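Local coordinates for protein leucine aminopeptidase 1 (Caenorhabditis elegans, PDB 2HC9) that releases N-terminal amino acids, preferably leucine, from peptides with the help of two zinc ions per subunit, and probably acts as a digestive enzyme, at residues D119-V124 with T164-S169; Y221-A226 with R338-D343. The protein carries 1 engineered substitution. All blocks are in the same frame, centred on the assembly; numbering follows the deposited sequence.

Overall arrangement
The two contacts follow one another in series along the chain, contact 1 closing before contact 2 opens, and lie on opposite sides of its centre. Their centres are 33 Å apart and their nearest atoms about 18 Å, so they do not touch. Contact 1 (119-124 with 164-169) joins helix 120-128 to the long helix 157-178 beside the six-stranded sheet of the N-terminal part. Contact 2 (221-226 with 338-343) joins helices 218-224 and 337-350 against strand 297-307 of the large mixed sheet in the catalytic domain, with the Ile340 side chain about 7 Å from a zinc ion. Contact 1 thus joins two helices away from the annotated sites, while contact 2 lies beside the active site.

Contact 1 (D119-V124 with T164-S169); sequences DVLSHV and TDLSES
Ser167 OG is hydrogen-bonded to the backbone O of Leu163, one turn back in its own helix, and the same oxygen meets Val124 CG1 across the contact at 3.4 Å. The serine torsion explains this double role: OG sits beside the backbone N and opposite the carbonyl carbon (chi1 -64°), so the hydroxyl folds back along its own helix while offering a flank to the valine methyl. Val124 points its CB at the opposing helix, and CG1, trans to the backbone N (chi1 169°), makes the touch. The second meeting is wholly apolar. Leu166 reaches across with CD2, which rests against both Leu121 CG and Leu121 CD2, each at 3.7 Å, the two side chains crossing at about a right angle. The Leu121 CB leaves its backbone to one side, and the end of the chain then swings nearer to Leu166. All four touching residues are buried: Val124 and Ser167 also pack on Val6 of strand 3-8, while Leu121 and Leu166 lie against helix 473-480. Behind the contact, the CB of Asp119 lies 3.6 Å above one face of the His123 ring, toward its rim. His123 NE2 is hydrogen-bonded to the backbone O of Thr88, and Asp119 forms a salt bridge with Lys25. Helix 120-128 is the crossover between the neighbouring parallel strands 108-114 and 145-151, so the contact sets a beta-alpha-beta unit of the N-terminal M17 domain against the long helix that leads on toward the catalytic domain.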
ATOM      1  N   ASP A 119      44.753  13.869  11.649  1.00 17.96           N
ATOM      2  CA  ASP A 119      44.000  12.693  11.204  1.00 19.18           C
ATOM      3  C   ASP A 119      43.963  11.565  12.215  1.00 19.48           C
ATOM      4  O   ASP A 119      43.136  10.668  12.083  1.00 16.74           O
ATOM      5  CB  ASP A 119      44.584  12.128   9.915  1.00 16.29           C
ATOM      6  CG  ASP A 119      44.291  13.016   8.688  1.00 22.97           C
ATOM      7  OD1 ASP A 119      43.480  13.963   8.801  1.00 21.14           O
ATOM      8  OD2 ASP A 119      44.892  12.769   7.629  1.00 23.87           O
ATOM      9  N   VAL A 120      44.889  11.566  13.179  1.00 18.59           N
ATOM     10  CA  VAL A 120      45.114  10.374  14.001  1.00 19.25           C
ATOM     11  C   VAL A 120      43.840   9.907  14.715  1.00 17.25           C
ATOM     12  O   VAL A 120      43.507   8.718  14.670  1.00 17.20           O
ATOM     13  CB  VAL A 120      46.242  10.584  15.036  1.00 21.28           C
ATOM     14  CG1 VAL A 120      46.276   9.392  16.021  1.00 16.58           C
ATOM     15  CG2 VAL A 120      47.590  10.749  14.304  1.00 17.94           C
ATOM     16  N   LEU A 121      43.136  10.825  15.381  1.00 16.60           N
ATOM     17  CA  LEU A 121      42.004  10.408  16.211  1.00 17.68           C
ATOM     18  C   LEU A 121      40.900   9.725  15.377  1.00 17.15           C
ATOM     19  O   LEU A 121      40.408   8.660  15.735  1.00 16.31           O
ATOM     20  CB  LEU A 121      41.439  11.616  16.968  1.00 19.60           C
ATOM     21  CG  LEU A 121      40.343  11.331  17.996  1.00 17.61           C
ATOM     22  CD1 LEU A 121      40.434  12.371  19.098  1.00 17.85           C
ATOM     23  CD2 LEU A 121      38.904  11.332  17.361  1.00 17.92           C
ATOM     24  N   SER A 122      40.502  10.357  14.273  1.00 17.95           N
ATOM     25  CA  SER A 122      39.439   9.799  13.423  1.00 18.35           C
ATOM     26  C   SER A 122      39.864   8.477  12.803  1.00 18.49           C
ATOM     27  O   SER A 122      39.042   7.556  12.656  1.00 17.55           O
ATOM     28  CB  SER A 122      39.058  10.791  12.315  1.00 18.93           C
ATOM     29  OG  SER A 122      40.172  11.004  11.472  1.00 19.56           O
ATOM     30  N   HIS A 123      41.152   8.381  12.430  1.00 15.24           N
ATOM     31  CA  HIS A 123      41.656   7.163  11.789  1.00 15.51           C
ATOM     32  C   HIS A 123      41.688   6.009  12.775  1.00 16.51           C
ATOM     33  O   HIS A 123      41.264   4.892  12.454  1.00 17.10           O
ATOM     34  CB  HIS A 123      43.056   7.409  11.210  1.00 15.31           C
ATOM     35  CG  HIS A 123      43.041   8.226   9.950  1.00 16.35           C
ATOM     36  ND1 HIS A 123      44.075   8.213   9.033  1.00 18.34           N
ATOM     37  CD2 HIS A 123      42.090   9.041   9.429  1.00 17.33           C
ATOM     38  CE1 HIS A 123      43.782   9.022   8.026  1.00 22.86           C
ATOM     39  NE2 HIS A 123      42.584   9.536   8.239  1.00 18.31           N
ATOM     40  N   VAL A 124      42.199   6.272  13.977  1.00 15.80           N
ATOM     41  CA  VAL A 124      42.175   5.253  15.038  1.00 14.77           C
ATOM     42  C   VAL A 124      40.725   4.776  15.312  1.00 13.40           C
ATOM     43  O   VAL A 124      40.460   3.575  15.355  1.00 16.35           O
ATOM     44  CB  VAL A 124      42.865   5.761  16.322  1.00 17.43           C
ATOM     45  CG1 VAL A 124      42.590   4.806  17.512  1.00 17.42           C
ATOM     46  CG2 VAL A 124      44.362   5.910  16.071  1.00 18.01           C
ATOM     47  N   THR A 164      43.519   4.626  23.089  1.00 16.27           N
ATOM     48  CA  THR A 164      43.109   3.293  23.520  1.00 15.61           C
ATOM     49  C   THR A 164      41.750   3.339  24.238  1.00 14.24           C
ATOM     50  O   THR A 164      40.890   2.480  24.017  1.00 16.94           O
ATOM     51  CB  THR A 164      44.201   2.694  24.449  1.00 17.21           C
ATOM     52  OG1 THR A 164      45.432   2.644  23.714  1.00 16.31           O
ATOM     53  CG2 THR A 164      43.835   1.296  24.928  1.00 19.84           C
ATOM     54  N   ASP A 165      41.578   4.331  25.115  1.00 14.60           N
ATOM     55  CA  ASP A 165      40.308   4.525  25.816  1.00 16.68           C
ATOM     56  C   ASP A 165      39.197   4.910  24.843  1.00 16.86           C
ATOM     57  O   ASP A 165      38.049   4.471  24.998  1.00 15.92           O
ATOM     58  CB  ASP A 165      40.451   5.615  26.862  1.00 14.82           C
ATOM     59  CG  ASP A 165      41.200   5.143  28.109  1.00 19.96           C
ATOM     60  OD1 ASP A 165      41.229   3.927  28.375  1.00 20.03           O
ATOM     61  OD2 ASP A 165      41.739   6.003  28.820  1.00 19.78           O
ATOM     62  N   LEU A 166      39.529   5.738  23.861  1.00 14.11           N
ATOM     63  CA  LEU A 166      38.532   6.101  22.853  1.00 15.34           C
ATOM     64  C   LEU A 166      38.124   4.876  22.027  1.00 16.28           C
ATOM     65  O   LEU A 166      36.930   4.652  21.786  1.00 16.56           O
ATOM     66  CB  LEU A 166      39.071   7.193  21.926  1.00 16.62           C
ATOM     67  CG  LEU A 166      38.116   7.565  20.774  1.00 20.43           C
ATOM     68  CD1 LEU A 166      36.815   8.168  21.339  1.00 17.48           C
ATOM     69  CD2 LEU A 166      38.823   8.530  19.819  1.00 16.36           C
ATOM     70  N   SER A 167      39.108   4.081  21.610  1.00 15.73           N
ATOM     71  CA  SER A 167      38.818   2.824  20.924  1.00 16.27           C
ATOM     72  C   SER A 167      37.863   1.955  21.729  1.00 16.98           C
ATOM     73  O   SER A 167      36.937   1.368  21.173  1.00 16.26           O
ATOM     74  CB  SER A 167      40.102   2.039  20.628  1.00 18.32           C
ATOM     75  OG  SER A 167      40.936   2.747  19.725  1.00 18.60           O
ATOM     76  N   GLU A 168      38.104   1.852  23.031  1.00 15.41           N
ATOM     77  CA  GLU A 168      37.216   1.076  23.901  1.00 15.23           C
ATOM     78  C   GLU A 168      35.828   1.702  23.952  1.00 17.19           C
ATOM     79  O   GLU A 168      34.828   0.999  23.879  1.00 15.07           O
ATOM     80  CB  GLU A 168      37.822   0.941  25.311  1.00 17.02           C
ATOM     81  CG  GLU A 168      36.873   0.316  26.364  1.00 17.49           C
ATOM     82  CD  GLU A 168      36.601  -1.192  26.172  1.00 17.36           C
ATOM     83  OE1 GLU A 168      36.985  -1.799  25.157  1.00 17.51           O
ATOM     84  OE2 GLU A 168      35.963  -1.786  27.063  1.00 19.14           O
ATOM     85  N   SER A 169      35.758   3.027  24.057  1.00 15.63           N
ATOM     86  CA  SER A 169      34.444   3.686  24.174  1.00 13.45           C
ATOM     87  C   SER A 169      33.643   3.463  22.882  1.00 14.02           C
ATOM     88  O   SER A 169      32.431   3.200  22.932  1.00 15.55           O
ATOM     89  CB  SER A 169      34.625   5.177  24.449  1.00 18.80           C
ATOM     90  OG  SER A 169      34.826   5.415  25.836  1.00 18.70           O
TER

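Contact 2 (Y221-A226 with R338-D343); sequences YHVGKA and RLILAD. With BCT (bicarbonate ion), chain D.
The Arg338 guanidinium turns its edge to the bicarbonate in the dizinc active site of this M17 aminopeptidase: NH2 donates to O2 in its plane (3.1 Å, nearly straight at 171°), and NE donates to O3 at 2.8 Å. The Arg338 backbone N, near the start of helix 337-350, also reaches O3, at 2.9 Å, and Gly337 N adds a further bond to the ion. With CG between backbone N and carbonyl carbon (chi1 65°) and a bend at chi3 (76°), the side chain curls round O3. A leucine in its place, lacking the NE and NH2 donors, would probably leave the bicarbonate held by backbone N-H groups on this side and freer to turn. Within segment 221-226, Tyr221 CD1 lies 3.6 Å over the centre of one His222 ring face, while Lys225 brings CE to the ring edge and NZ donates to His222 ND1 at 2.9 Å from a position somewhat tilted out of the ring plane. Val223 joins the two helices, packing also on Val305 of strand 297-307 and on the zinc ligand Glu336. Its CG2 meets Leu339 CD1 at 3.8 Å, and its CB takes the Ile340 methyl CG2 at 3.7 Å, the valine and isoleucine side chains crossing nearly perpendicularly.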
ATOM      1  N   TYR A 221       8.186   7.585  32.091  1.00 13.65           N
ATOM      2  CA  TYR A 221       7.317   6.560  32.664  1.00 15.78           C
ATOM      3  C   TYR A 221       6.292   6.053  31.656  1.00 19.61           C
ATOM      4  O   TYR A 221       6.136   4.843  31.471  1.00 15.56           O
ATOM      5  CB  TYR A 221       6.573   7.071  33.905  1.00 15.76           C
ATOM      6  CG  TYR A 221       5.674   6.002  34.480  1.00 18.42           C
ATOM      7  CD1 TYR A 221       4.298   5.968  34.173  1.00 17.02           C
ATOM      8  CD2 TYR A 221       6.195   4.992  35.295  1.00 17.85           C
ATOM      9  CE1 TYR A 221       3.459   4.973  34.714  1.00 16.12           C
ATOM     10  CE2 TYR A 221       5.370   4.005  35.824  1.00 18.31           C
ATOM     11  CZ  TYR A 221       4.005   3.996  35.520  1.00 20.22           C
ATOM     12  OH  TYR A 221       3.184   3.008  36.033  1.00 19.97           O
ATOM     13  N   HIS A 222       5.545   6.976  31.049  1.00 16.53           N
ATOM     14  CA  HIS A 222       4.443   6.522  30.210  1.00 15.72           C
ATOM     15  C   HIS A 222       4.899   5.807  28.940  1.00 14.68           C
ATOM     16  O   HIS A 222       4.275   4.844  28.507  1.00 16.09           O
ATOM     17  CB  HIS A 222       3.404   7.640  29.989  1.00 16.03           C
ATOM     18  CG  HIS A 222       2.664   7.979  31.253  1.00 13.05           C
ATOM     19  ND1 HIS A 222       1.767   7.112  31.847  1.00 13.65           N
ATOM     20  CD2 HIS A 222       2.738   9.062  32.066  1.00 17.30           C
ATOM     21  CE1 HIS A 222       1.300   7.661  32.960  1.00 17.17           C
ATOM     22  NE2 HIS A 222       1.885   8.840  33.124  1.00 14.88           N
ATOM     23  N   VAL A 223       6.030   6.233  28.381  1.00 15.20           N
ATOM     24  CA  VAL A 223       6.605   5.500  27.250  1.00 15.39           C
ATOM     25  C   VAL A 223       6.984   4.073  27.648  1.00 14.52           C
ATOM     26  O   VAL A 223       6.682   3.114  26.919  1.00 16.57           O
ATOM     27  CB  VAL A 223       7.825   6.260  26.631  1.00 14.48           C
ATOM     28  CG1 VAL A 223       8.603   5.375  25.668  1.00 15.35           C
ATOM     29  CG2 VAL A 223       7.326   7.547  25.915  1.00 15.42           C
ATOM     30  N   GLY A 224       7.675   3.938  28.780  1.00 14.34           N
ATOM     31  CA  GLY A 224       8.277   2.639  29.146  1.00 13.56           C
ATOM     32  C   GLY A 224       7.404   1.680  29.952  1.00 14.31           C
ATOM     33  O   GLY A 224       7.835   0.553  30.250  1.00 15.37           O
ATOM     34  N   LYS A 225       6.201   2.123  30.332  1.00 17.37           N
ATOM     35  CA  LYS A 225       5.346   1.366  31.287  1.00 15.41           C
ATOM     36  C   LYS A 225       4.858   0.026  30.724  1.00 17.51           C
ATOM     37  O   LYS A 225       4.515  -0.872  31.488  1.00 18.88           O
ATOM     38  CB  LYS A 225       4.129   2.189  31.744  1.00 17.28           C
ATOM     39  CG  LYS A 225       3.160   2.620  30.608  1.00 16.69           C
ATOM     40  CD  LYS A 225       2.048   3.565  31.135  1.00 17.31           C
ATOM     41  CE  LYS A 225       1.341   4.267  29.969  1.00 13.61           C
ATOM     42  NZ  LYS A 225       0.179   5.066  30.439  1.00 16.91           N
ATOM     43  N   ALA A 226       4.816  -0.103  29.395  1.00 14.86           N
ATOM     44  CA  ALA A 226       4.400  -1.371  28.787  1.00 15.88           C
ATOM     45  C   ALA A 226       5.612  -2.211  28.343  1.00 20.70           C
ATOM     46  O   ALA A 226       5.477  -3.164  27.581  1.00 20.25           O
ATOM     47  CB  ALA A 226       3.446  -1.110  27.616  1.00 15.84           C
ATOM     48  N   ARG A 338      11.380  11.514  21.736  1.00 16.21           N
ATOM     49  CA  ARG A 338      11.300  12.931  22.038  1.00 13.71           C
ATOM     50  C   ARG A 338      10.570  13.181  23.371  1.00 14.79           C
ATOM     51  O   ARG A 338      10.895  14.138  24.083  1.00 14.17           O
ATOM     52  CB  ARG A 338      10.646  13.698  20.877  1.00 12.07           C
ATOM     53  CG  ARG A 338       9.155  13.314  20.638  1.00 13.72           C
ATOM     54  CD  ARG A 338       8.679  13.827  19.250  1.00 13.81           C
ATOM     55  NE  ARG A 338       9.213  12.978  18.180  1.00 16.08           N
ATOM     56  CZ  ARG A 338       8.862  13.102  16.898  1.00 15.96           C
ATOM     57  NH1 ARG A 338       7.956  14.028  16.544  1.00 15.51           N
ATOM     58  NH2 ARG A 338       9.387  12.285  15.987  1.00 12.92           N
ATOM     59  N   LEU A 339       9.628  12.304  23.727  1.00 15.40           N
ATOM     60  CA  LEU A 339       8.918  12.398  25.025  1.00 15.41           C
ATOM     61  C   LEU A 339       9.914  12.143  26.158  1.00 14.92           C
ATOM     62  O   LEU A 339       9.990  12.899  27.120  1.00 14.65           O
ATOM     63  CB  LEU A 339       7.796  11.347  25.110  1.00 14.09           C
ATOM     64  CG  LEU A 339       6.610  11.578  24.125  1.00 17.08           C
ATOM     65  CD1 LEU A 339       5.613  10.427  24.216  1.00 15.40           C
ATOM     66  CD2 LEU A 339       5.911  12.918  24.415  1.00 17.11           C
ATOM     67  N   ILE A 340      10.682  11.063  26.045  1.00 16.53           N
ATOM     68  CA  ILE A 340      11.579  10.737  27.150  1.00 17.44           C
ATOM     69  C   ILE A 340      12.690  11.780  27.284  1.00 17.89           C
ATOM     70  O   ILE A 340      13.102  12.116  28.410  1.00 15.47           O
ATOM     71  CB  ILE A 340      12.098   9.277  27.101  1.00 12.44           C
ATOM     72  CG1 ILE A 340      13.158   9.086  25.996  1.00 14.41           C
ATOM     73  CG2 ILE A 340      10.908   8.286  26.913  1.00 12.25           C
ATOM     74  CD1 ILE A 340      13.788   7.650  25.950  1.00 14.84           C
ATOM     75  N   LEU A 341      13.180  12.285  26.142  1.00 14.57           N
ATOM     76  CA  LEU A 341      14.213  13.305  26.150  1.00 14.74           C
ATOM     77  C   LEU A 341      13.705  14.643  26.666  1.00 19.55           C
ATOM     78  O   LEU A 341      14.474  15.375  27.250  1.00 17.89           O
ATOM     79  CB  LEU A 341      14.846  13.490  24.765  1.00 15.15           C
ATOM     80  CG  LEU A 341      15.671  12.292  24.255  1.00 15.55           C
ATOM     81  CD1 LEU A 341      15.871  12.423  22.751  1.00 16.58           C
ATOM     82  CD2 LEU A 341      17.042  12.186  24.975  1.00 19.56           C
ATOM     83  N   ALA A 342      12.424  14.966  26.444  1.00 13.24           N
ATOM     84  CA  ALA A 342      11.850  16.193  27.024  1.00 13.65           C
ATOM     85  C   ALA A 342      12.017  16.181  28.562  1.00 16.95           C
ATOM     86  O   ALA A 342      12.333  17.211  29.190  1.00 16.48           O
ATOM     87  CB  ALA A 342      10.330  16.300  26.661  1.00 14.21           C
ATOM     88  N   ASP A 343      11.810  15.017  29.179  1.00 15.87           N
ATOM     89  CA  ASP A 343      12.042  14.918  30.627  1.00 14.46           C
ATOM     90  C   ASP A 343      13.537  15.018  30.976  1.00 14.41           C
ATOM     91  O   ASP A 343      13.916  15.679  31.950  1.00 16.72           O
ATOM     92  CB  ASP A 343      11.501  13.593  31.154  1.00 16.19           C
ATOM     93  CG  ASP A 343       9.975  13.563  31.254  1.00 16.79           C
ATOM     94  OD1 ASP A 343       9.304  14.605  31.018  1.00 15.69           O
ATOM     95  OD2 ASP A 343       9.463  12.467  31.576  1.00 16.24           O
TER
HETATM   96  C   BCT D 801      11.090   9.812  18.323  1.00 14.92           C
HETATM   97  O1  BCT D 801      11.475   8.747  18.817  1.00 16.93           O
HETATM   98  O2  BCT D 801      11.227  10.063  17.108  1.00 16.07           O
HETATM   99  O3  BCT D 801      10.487  10.679  19.093  1.00 14.83           O